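Long-range contacts in 6-aminohexanoate-dimer hydrolase (Bacillus anthracis, PDB 4GB7), which probably hydrolyses the amide bond of the 6-aminohexanoate dimer, as a putative serine hydrolase of the beta-lactamase clan: residues A[69-77]-A[273-284]; A[147-155]-A[327-335]. All coordinates share one frame; numbering follows the deposited sequence.

Interaction 1: residues A[69-77]-A[273-284]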
loop_
_atom_site.group_PDB
_atom_site.type_symbol
_atom_site.label_atom_id
_atom_site.label_comp_id
_atom_site.label_asym_id
_atom_site.label_seq_id
_atom_site.Cartn_x
_atom_site.Cartn_y
_atom_site.Cartn_z
ATOM N N VAL A 69 -13.541 3.507 7.155
ATOM C CA VAL A 69 -12.467 3.847 8.099
ATOM C C VAL A 69 -12.626 5.324 8.441
ATOM O O VAL A 69 -12.270 6.196 7.676
ATOM C CB VAL A 69 -11.102 3.576 7.464
ATOM C CG1 VAL A 69 -9.951 4.034 8.365
ATOM C CG2 VAL A 69 -11.023 2.117 7.034
ATOM N N LYS A 70 -13.210 5.593 9.595
ATOM C CA LYS A 70 -13.625 6.950 9.946
ATOM C C LYS A 70 -12.480 7.848 10.384
ATOM O O LYS A 70 -11.592 7.435 11.160
ATOM C CB LYS A 70 -14.665 6.916 11.064
ATOM C CG LYS A 70 -16.013 6.369 10.637
ATOM C CD LYS A 70 -17.050 6.455 11.740
ATOM C CE LYS A 70 -16.828 5.470 12.890
ATOM N NZ LYS A 70 -17.702 5.715 14.098
ATOM N N ASN A 71 -12.516 9.093 9.924
ATOM C CA ASN A 71 -11.661 10.127 10.520
ATOM C C ASN A 71 -12.363 10.696 11.762
ATOM O O ASN A 71 -13.345 10.106 12.228
ATOM C CB ASN A 71 -11.341 11.239 9.519
ATOM C CG ASN A 71 -12.507 12.159 9.271
ATOM O OD1 ASN A 71 -13.645 11.751 9.383
ATOM N ND2 ASN A 71 -12.220 13.383 8.841
ATOM N N ASN A 72 -11.808 11.786 12.314
ATOM C CA ASN A 72 -12.497 12.637 13.294
ATOM C C ASN A 72 -12.852 13.968 12.673
ATOM O O ASN A 72 -11.992 14.866 12.578
ATOM C CB ASN A 72 -11.659 12.883 14.518
ATOM C CG ASN A 72 -12.435 13.630 15.603
ATOM O OD1 ASN A 72 -13.462 14.293 15.329
ATOM N ND2 ASN A 72 -12.000 13.480 16.825
ATOM N N PRO A 73 -14.119 14.126 12.293
ATOM C CA PRO A 73 -14.462 15.370 11.584
ATOM C C PRO A 73 -14.266 16.660 12.383
ATOM O O PRO A 73 -14.222 17.734 11.784
ATOM C CB PRO A 73 -15.929 15.189 11.231
ATOM C CG PRO A 73 -16.156 13.735 11.242
ATOM C CD PRO A 73 -15.225 13.159 12.263
ATOM N N ASP A 74 -14.217 16.546 13.716
ATOM C CA ASP A 74 -14.053 17.680 14.585
ATOM C C ASP A 74 -12.607 18.020 14.851
ATOM O O ASP A 74 -12.332 19.028 15.496
ATOM C CB ASP A 74 -14.805 17.402 15.876
ATOM C CG ASP A 74 -16.298 17.271 15.635
ATOM O OD1 ASP A 74 -16.860 18.060 14.851
ATOM O OD2 ASP A 74 -16.903 16.375 16.204
ATOM N N GLN A 75 -11.682 17.189 14.344
ATOM C CA GLN A 75 -10.249 17.383 14.573
ATOM C C GLN A 75 -9.468 17.215 13.272
ATOM O O GLN A 75 -8.496 16.486 13.217
ATOM C CB GLN A 75 -9.713 16.415 15.632
ATOM C CG GLN A 75 -10.268 16.648 17.037
ATOM C CD GLN A 75 -9.676 17.880 17.709
ATOM O OE1 GLN A 75 -8.489 18.197 17.556
ATOM N NE2 GLN A 75 -10.502 18.572 18.482
ATOM N N ILE A 76 -9.897 17.903 12.228
ATOM C CA ILE A 76 -9.137 17.928 10.982
ATOM C C ILE A 76 -8.027 18.948 11.152
ATOM O O ILE A 76 -8.232 19.966 11.828
ATOM C CB ILE A 76 -10.039 18.339 9.820
ATOM C CG1 ILE A 76 -11.241 17.375 9.677
ATOM C CG2 ILE A 76 -9.254 18.515 8.487
ATOM C CD1 ILE A 76 -12.255 17.849 8.641
ATOM N N ALA A 77 -6.858 18.679 10.569
ATOM C CA ALA A 77 -5.705 19.615 10.626
ATOM C C ALA A 77 -5.367 19.950 9.181
ATOM O O ALA A 77 -4.972 19.080 8.385
ATOM C CB ALA A 77 -4.528 18.980 11.315
ATOM N N VAL A 273 -7.946 0.445 12.169
ATOM C CA VAL A 273 -7.232 1.494 11.493
ATOM C C VAL A 273 -7.806 2.854 11.862
ATOM O O VAL A 273 -7.054 3.828 12.068
ATOM C CB VAL A 273 -7.219 1.293 9.945
ATOM C CG1 VAL A 273 -6.652 2.533 9.246
ATOM C CG2 VAL A 273 -6.446 0.041 9.577
ATOM N N SER A 274 -9.123 2.940 11.971
ATOM C CA SER A 274 -9.782 4.192 12.382
ATOM C C SER A 274 -9.406 4.622 13.790
ATOM O O SER A 274 -8.976 5.736 14.009
ATOM C CB SER A 274 -11.320 4.079 12.310
ATOM O OG SER A 274 -11.927 5.297 12.744
ATOM N N GLU A 275 -9.525 3.711 14.743
ATOM C CA GLU A 275 -9.269 4.065 16.133
ATOM C C GLU A 275 -7.791 4.407 16.385
ATOM O O GLU A 275 -7.422 5.332 17.109
ATOM C CB GLU A 275 -9.723 2.910 17.031
ATOM C CG GLU A 275 -11.240 2.782 17.061
ATOM C CD GLU A 275 -11.764 1.650 17.897
ATOM O OE1 GLU A 275 -10.986 0.989 18.571
ATOM O OE2 GLU A 275 -12.982 1.467 17.919
ATOM N N ARG A 276 -6.912 3.646 15.752
ATOM C CA ARG A 276 -5.490 3.780 16.025
ATOM C C ARG A 276 -4.790 4.857 15.210
ATOM O O ARG A 276 -3.750 5.388 15.640
ATOM C CB ARG A 276 -4.819 2.439 15.814
ATOM C CG ARG A 276 -5.218 1.387 16.828
ATOM C CD ARG A 276 -4.837 -0.008 16.373
ATOM N NE ARG A 276 -5.138 -1.001 17.408
ATOM C CZ ARG A 276 -4.341 -1.283 18.445
ATOM N NH1 ARG A 276 -3.135 -0.705 18.588
ATOM N NH2 ARG A 276 -4.734 -2.192 19.339
ATOM N N ILE A 277 -5.284 5.141 14.013
ATOM C CA ILE A 277 -4.557 5.986 13.086
ATOM C C ILE A 277 -5.465 7.055 12.474
ATOM O O ILE A 277 -5.158 8.252 12.579
ATOM C CB ILE A 277 -3.864 5.185 11.936
ATOM C CG1 ILE A 277 -2.879 4.181 12.520
ATOM C CG2 ILE A 277 -3.320 6.142 10.853
ATOM C CD1 ILE A 277 -2.335 3.174 11.514
ATOM N N TRP A 278 -6.542 6.633 11.837
ATOM C CA TRP A 278 -7.306 7.536 10.921
ATOM C C TRP A 278 -8.030 8.657 11.661
ATOM O O TRP A 278 -8.380 9.668 11.081
ATOM C CB TRP A 278 -8.310 6.762 10.010
ATOM C CG TRP A 278 -8.314 7.347 8.631
ATOM C CD1 TRP A 278 -9.149 8.314 8.113
ATOM C CD2 TRP A 278 -7.348 7.052 7.598
ATOM N NE1 TRP A 278 -8.782 8.629 6.826
ATOM C CE2 TRP A 278 -7.666 7.920 6.472
ATOM C CE3 TRP A 278 -6.266 6.183 7.501
ATOM C CZ2 TRP A 278 -6.938 7.866 5.290
ATOM C CZ3 TRP A 278 -5.528 6.158 6.319
ATOM C CH2 TRP A 278 -5.869 6.950 5.238
ATOM N N SER A 279 -8.331 8.431 12.927
ATOM C CA SER A 279 -9.014 9.395 13.763
ATOM C C SER A 279 -8.019 10.247 14.565
ATOM O O SER A 279 -8.456 11.139 15.267
ATOM C CB SER A 279 -9.948 8.699 14.738
ATOM O OG SER A 279 -9.249 7.925 15.678
ATOM N N GLN A 280 -6.710 9.956 14.464
ATOM C CA GLN A 280 -5.698 10.491 15.374
ATOM C C GLN A 280 -4.742 11.486 14.783
ATOM O O GLN A 280 -3.996 12.094 15.535
ATOM C CB GLN A 280 -4.854 9.337 15.925
ATOM C CG GLN A 280 -5.700 8.254 16.594
ATOM C CD GLN A 280 -6.174 8.727 17.907
ATOM O OE1 GLN A 280 -5.358 9.049 18.772
ATOM N NE2 GLN A 280 -7.497 8.781 18.088
ATOM N N ILE A 281 -4.742 11.697 13.457
ATOM C CA ILE A 281 -3.705 12.572 12.863
ATOM C C ILE A 281 -4.254 13.648 11.921
ATOM O O ILE A 281 -3.589 14.038 10.947
ATOM C CB ILE A 281 -2.525 11.781 12.218
ATOM C CG1 ILE A 281 -2.995 10.943 10.992
ATOM C CG2 ILE A 281 -1.887 10.822 13.260
ATOM C CD1 ILE A 281 -1.842 10.297 10.235
ATOM N N GLY A 282 -5.479 14.099 12.214
ATOM C CA GLY A 282 -6.062 15.269 11.528
ATOM C C GLY A 282 -6.494 15.009 10.102
ATOM O O GLY A 282 -6.606 15.965 9.296
HETATM N N MSE A 283 -6.792 13.753 9.785
HETATM C CA MSE A 283 -7.255 13.369 8.420
HETATM C C MSE A 283 -8.513 14.152 8.021
HETATM O O MSE A 283 -9.408 14.365 8.833
HETATM C CB MSE A 283 -7.652 11.913 8.385
HETATM C CG MSE A 283 -6.533 10.919 8.790
HETATM SE SE MSE A 283 -5.007 11.110 7.565
HETATM C CE MSE A 283 -4.381 9.299 7.826
ATOM N N GLU A 284 -8.552 14.562 6.762
ATOM C CA GLU A 284 -9.640 15.336 6.235
ATOM C C GLU A 284 -10.907 14.543 5.915
ATOM O O GLU A 284 -12.008 15.123 5.932
ATOM C CB GLU A 284 -9.176 15.984 4.922
ATOM C CG GLU A 284 -8.262 17.149 5.048
ATOM C CD GLU A 284 -7.856 17.606 3.654
ATOM O OE1 GLU A 284 -8.646 18.331 2.991
ATOM O OE2 GLU A 284 -6.765 17.230 3.231
HETATM O O HOH W 1 -14.397 15.077 7.678
HETATM O O HOH W 2 -9.668 13.737 11.406
HETATM O O HOH W 3 -9.788 11.611 17.475
HETATM O O HOH W 4 -7.437 13.932 14.446
#
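Ser274 and Lys70 make the first of three direct hydrogen bonds between segments 69-77 and 273-284: Ser274 OG donates to Lys70 O over 2.7 Å. The hydroxyl, swung away from the backbone N of Ser274 (chi1 179°), meets the Lys70 carbonyl 17° off its plane. Asn71 ND2 donates almost straight (173°) to Met283 O at 3.0 Å; the acceptor lies in the amide plane, whereas the N-H arrives from above the plane of the carbonyl. Ala77 N donates to Gly282 O, and Gly282 CA approaches Gln75 O at 3.2 Å in a CA-H...O contact.

In the fold, segment 69-77 leaves the outer strand 66-69 of a four-stranded antiparallel sheet, and 273-284 runs from the last turns of helix 269-278 toward strand 287-290, which neighbours 66-69 in the sheet. Segment 69-77 turns at Asn72-Gln75, a type I beta turn with an Asx turn at Asn72.

Much of the apolar contact lies along the last turns of the helix, where Val69 CG1 sits 3.6 Å from Trp278 CB and 3.7 Å from Val273 CG1; farther on, Ile76 CG2 packs on Glu284 CG at 3.8 Å. The indole edge meets Asn71 CA in plane, while its NE1 bonds to Glu285 O.

Waters extend the polar links: one joins Asn71 ND2 to Glu284 O, another Asn72 ND2 to Ser279 O, and a third links Gln75 O, Ser279 O and Gly282 N.

Interaction 2: residues A[147-155]-A[327-335]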
loop_
_atom_site.group_PDB
_atom_site.type_symbol
_atom_site.label_atom_id
_atom_site.label_comp_id
_atom_site.label_asym_id
_atom_site.label_seq_id
_atom_site.Cartn_x
_atom_site.Cartn_y
_atom_site.Cartn_z
ATOM N N GLY A 147 0.824 -3.705 8.946
ATOM C CA GLY A 147 2.152 -3.794 9.587
ATOM C C GLY A 147 2.270 -2.913 10.838
ATOM O O GLY A 147 2.768 -3.332 11.882
ATOM N N ALA A 148 1.800 -1.685 10.728
ATOM C CA ALA A 148 1.865 -0.726 11.832
ATOM C C ALA A 148 1.094 -1.209 13.043
ATOM O O ALA A 148 1.582 -1.057 14.173
ATOM C CB ALA A 148 1.335 0.619 11.380
ATOM N N ILE A 149 -0.102 -1.768 12.809
ATOM C CA ILE A 149 -0.966 -2.260 13.896
ATOM C C ILE A 149 -0.359 -3.509 14.502
ATOM O O ILE A 149 -0.392 -3.668 15.750
ATOM C CB ILE A 149 -2.453 -2.479 13.465
ATOM C CG1 ILE A 149 -3.037 -1.110 13.022
ATOM C CG2 ILE A 149 -3.286 -3.115 14.596
ATOM C CD1 ILE A 149 -4.312 -1.189 12.203
ATOM N N ILE A 150 0.189 -4.398 13.671
ATOM C CA ILE A 150 0.905 -5.551 14.225
ATOM C C ILE A 150 2.037 -5.144 15.177
ATOM O O ILE A 150 2.173 -5.680 16.319
ATOM C CB ILE A 150 1.469 -6.467 13.128
ATOM C CG1 ILE A 150 0.311 -7.257 12.466
ATOM C CG2 ILE A 150 2.518 -7.437 13.709
ATOM C CD1 ILE A 150 -0.402 -8.329 13.298
ATOM N N GLN A 151 2.810 -4.161 14.755
ATOM C CA GLN A 151 3.931 -3.655 15.578
ATOM C C GLN A 151 3.414 -3.069 16.892
ATOM O O GLN A 151 4.000 -3.311 17.967
ATOM C CB GLN A 151 4.760 -2.622 14.834
ATOM C CG GLN A 151 6.133 -2.355 15.452
ATOM C CD GLN A 151 7.005 -3.600 15.414
ATOM O OE1 GLN A 151 7.092 -4.288 14.385
ATOM N NE2 GLN A 151 7.612 -3.931 16.538
ATOM N N SER A 152 2.307 -2.319 16.810
ATOM C CA SER A 152 1.677 -1.718 18.011
ATOM C C SER A 152 1.239 -2.829 18.962
ATOM O O SER A 152 1.512 -2.757 20.147
ATOM C CB SER A 152 0.480 -0.842 17.656
ATOM O OG SER A 152 0.879 0.156 16.738
ATOM N N LEU A 153 0.535 -3.835 18.449
ATOM C CA LEU A 153 0.068 -4.921 19.308
ATOM C C LEU A 153 1.191 -5.699 19.953
ATOM O O LEU A 153 1.083 -6.145 21.142
ATOM C CB LEU A 153 -0.859 -5.851 18.519
ATOM C CG LEU A 153 -2.231 -5.323 18.112
ATOM C CD1 LEU A 153 -2.817 -6.226 17.047
ATOM C CD2 LEU A 153 -3.168 -5.241 19.292
ATOM N N ALA A 154 2.278 -5.866 19.196
ATOM C CA ALA A 154 3.450 -6.613 19.701
ATOM C C ALA A 154 4.096 -5.841 20.865
ATOM O O ALA A 154 4.363 -6.394 21.974
ATOM C CB ALA A 154 4.437 -6.897 18.585
ATOM N N GLU A 155 4.259 -4.546 20.659
ATOM C CA GLU A 155 4.770 -3.660 21.719
ATOM C C GLU A 155 3.835 -3.470 22.958
ATOM O O GLU A 155 4.305 -3.116 24.040
ATOM C CB GLU A 155 5.280 -2.361 21.093
ATOM C CG GLU A 155 6.449 -2.699 20.135
ATOM C CD GLU A 155 7.253 -1.522 19.610
ATOM O OE1 GLU A 155 7.216 -0.411 20.181
ATOM O OE2 GLU A 155 7.949 -1.722 18.600
ATOM N N GLN A 327 2.827 9.655 20.886
ATOM C CA GLN A 327 3.287 8.504 20.157
ATOM C C GLN A 327 2.091 7.691 19.632
ATOM O O GLN A 327 1.622 6.756 20.242
ATOM C CB GLN A 327 4.192 7.660 21.071
ATOM C CG GLN A 327 5.172 6.808 20.319
ATOM C CD GLN A 327 6.178 7.622 19.531
ATOM O OE1 GLN A 327 6.769 8.578 20.049
ATOM N NE2 GLN A 327 6.389 7.238 18.264
ATOM N N ILE A 328 1.650 8.053 18.443
ATOM C CA ILE A 328 0.542 7.400 17.765
ATOM C C ILE A 328 0.891 5.976 17.364
ATOM O O ILE A 328 0.060 5.046 17.538
ATOM C CB ILE A 328 0.082 8.191 16.526
ATOM C CG1 ILE A 328 -0.209 9.637 16.904
ATOM C CG2 ILE A 328 -1.144 7.528 15.904
ATOM C CD1 ILE A 328 -1.199 9.862 17.989
ATOM N N LEU A 329 2.090 5.816 16.812
ATOM C CA LEU A 329 2.596 4.537 16.402
ATOM C C LEU A 329 4.007 4.359 16.946
ATOM O O LEU A 329 4.690 5.303 17.223
ATOM C CB LEU A 329 2.612 4.478 14.863
ATOM C CG LEU A 329 1.243 4.333 14.177
ATOM C CD1 LEU A 329 1.442 4.398 12.677
ATOM C CD2 LEU A 329 0.510 3.080 14.596
ATOM N N PRO A 330 4.434 3.100 17.141
ATOM C CA PRO A 330 5.754 2.856 17.667
ATOM C C PRO A 330 6.863 3.538 16.855
ATOM O O PRO A 330 6.892 3.460 15.603
ATOM C CB PRO A 330 5.879 1.326 17.611
ATOM C CG PRO A 330 4.479 0.837 17.597
ATOM C CD PRO A 330 3.689 1.865 16.882
ATOM N N SER A 331 7.788 4.179 17.580
ATOM C CA SER A 331 8.950 4.771 16.939
ATOM C C SER A 331 9.831 3.671 16.300
ATOM O O SER A 331 10.612 3.931 15.408
ATOM C CB SER A 331 9.750 5.606 17.941
ATOM O OG SER A 331 10.231 4.763 18.978
ATOM N N SER A 332 9.719 2.444 16.765
ATOM C CA SER A 332 10.496 1.342 16.181
ATOM C C SER A 332 10.241 1.109 14.683
ATOM O O SER A 332 11.116 0.571 14.003
ATOM C CB SER A 332 10.227 0.033 16.927
ATOM O OG SER A 332 8.911 -0.441 16.674
ATOM N N ILE A 333 9.051 1.489 14.174
ATOM C CA ILE A 333 8.693 1.175 12.803
ATOM C C ILE A 333 9.719 1.785 11.903
ATOM O O ILE A 333 10.369 1.106 11.110
ATOM C CB ILE A 333 7.264 1.636 12.382
ATOM C CG1 ILE A 333 6.211 0.885 13.185
ATOM C CG2 ILE A 333 7.016 1.367 10.879
ATOM C CD1 ILE A 333 4.811 1.451 13.154
ATOM N N THR A 334 9.899 3.080 12.040
ATOM C CA THR A 334 10.843 3.770 11.168
ATOM C C THR A 334 12.305 3.490 11.573
ATOM O O THR A 334 13.168 3.357 10.693
ATOM C CB THR A 334 10.562 5.287 11.165
ATOM O OG1 THR A 334 10.694 5.790 12.495
ATOM C CG2 THR A 334 9.160 5.533 10.699
ATOM N N GLU A 335 12.579 3.353 12.880
ATOM C CA GLU A 335 13.923 3.097 13.360
ATOM C C GLU A 335 14.438 1.800 12.730
ATOM O O GLU A 335 15.549 1.728 12.211
ATOM C CB GLU A 335 13.961 2.940 14.901
ATOM C CG GLU A 335 15.385 2.837 15.441
ATOM C CD GLU A 335 15.496 2.731 16.959
ATOM O OE1 GLU A 335 14.582 2.187 17.607
ATOM O OE2 GLU A 335 16.538 3.166 17.491
HETATM O O HOH W 5 8.830 1.687 19.504
#
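Ser152 and Pro330 mark the closest backbone approach, their CA atoms 6.1 Å apart, where helix 143-155 passes the turn that leads into helix 332-338. The proline ring rests on the helix beside Ser152, with CD 3.3 Å from Ser152 OG. That hydroxyl donates back to Ala148 O, which also accepts from Ser152 N on the other face of its carbonyl plane.

One turn earlier on the helix, Ile333 CD1 and Leu329 CD1 both lie 4.0 Å from Ala148 CB, two branched side chains converging on one small methyl. Ile333 CG1 also runs past Gln151 CG, the two chains pointing in opposite directions.

At the solvent-facing end the contact turns polar. Ser332 OG donates to Glu155 OE2 over a short 2.5 Å, meeting the syn side of the carboxylate 17° out of its plane. Gln151 NE2 reaches the same oxygen on the anti side at 3.0 Å; its chain, bent at chi2 (63°), turns the amide along its own helix toward Glu155. Two donors thus grip OE2 and should limit rotation of the carboxylate. The other oxygen, OE1, accepts from a water that in turn accepts from Ser332 N, so both carboxylate oxygens are tied to Ser332, OE1 through the water.

The contact packs the face of helix 143-155 against the loop and turn leading into helix 332-338, in the helical part of a beta-lactamase-like fold, on the helix that begins at the lysine of a probable SxxK motif.

Interactions 1 and 2 are centred about 18 Å apart, yet helices 143-155 and 269-278 join them directly. Val273 CG2 packs on Ile149 CD1 at 3.6 Å, and the Arg276 side chain lies over Leu153 and Ser152, its NH2 3.4 Å from Leu153 CD2, while its NH1 continues to a salt bridge with Glu156. Arg276 O also meets Ile328 CG2 at 3.4 Å, so helix 269-278 touches both segments of interaction 2. Helix 307-318 is shared as well, receiving Met283 and Trp278 from one contact and Leu329 and Ile333 from the other. A probable SxxK motif, Ser140 and Lys143, with Tyr249 as a possible second hydroxyl, lies at the beginning of helix 143-155, whose later turns carry interaction 2.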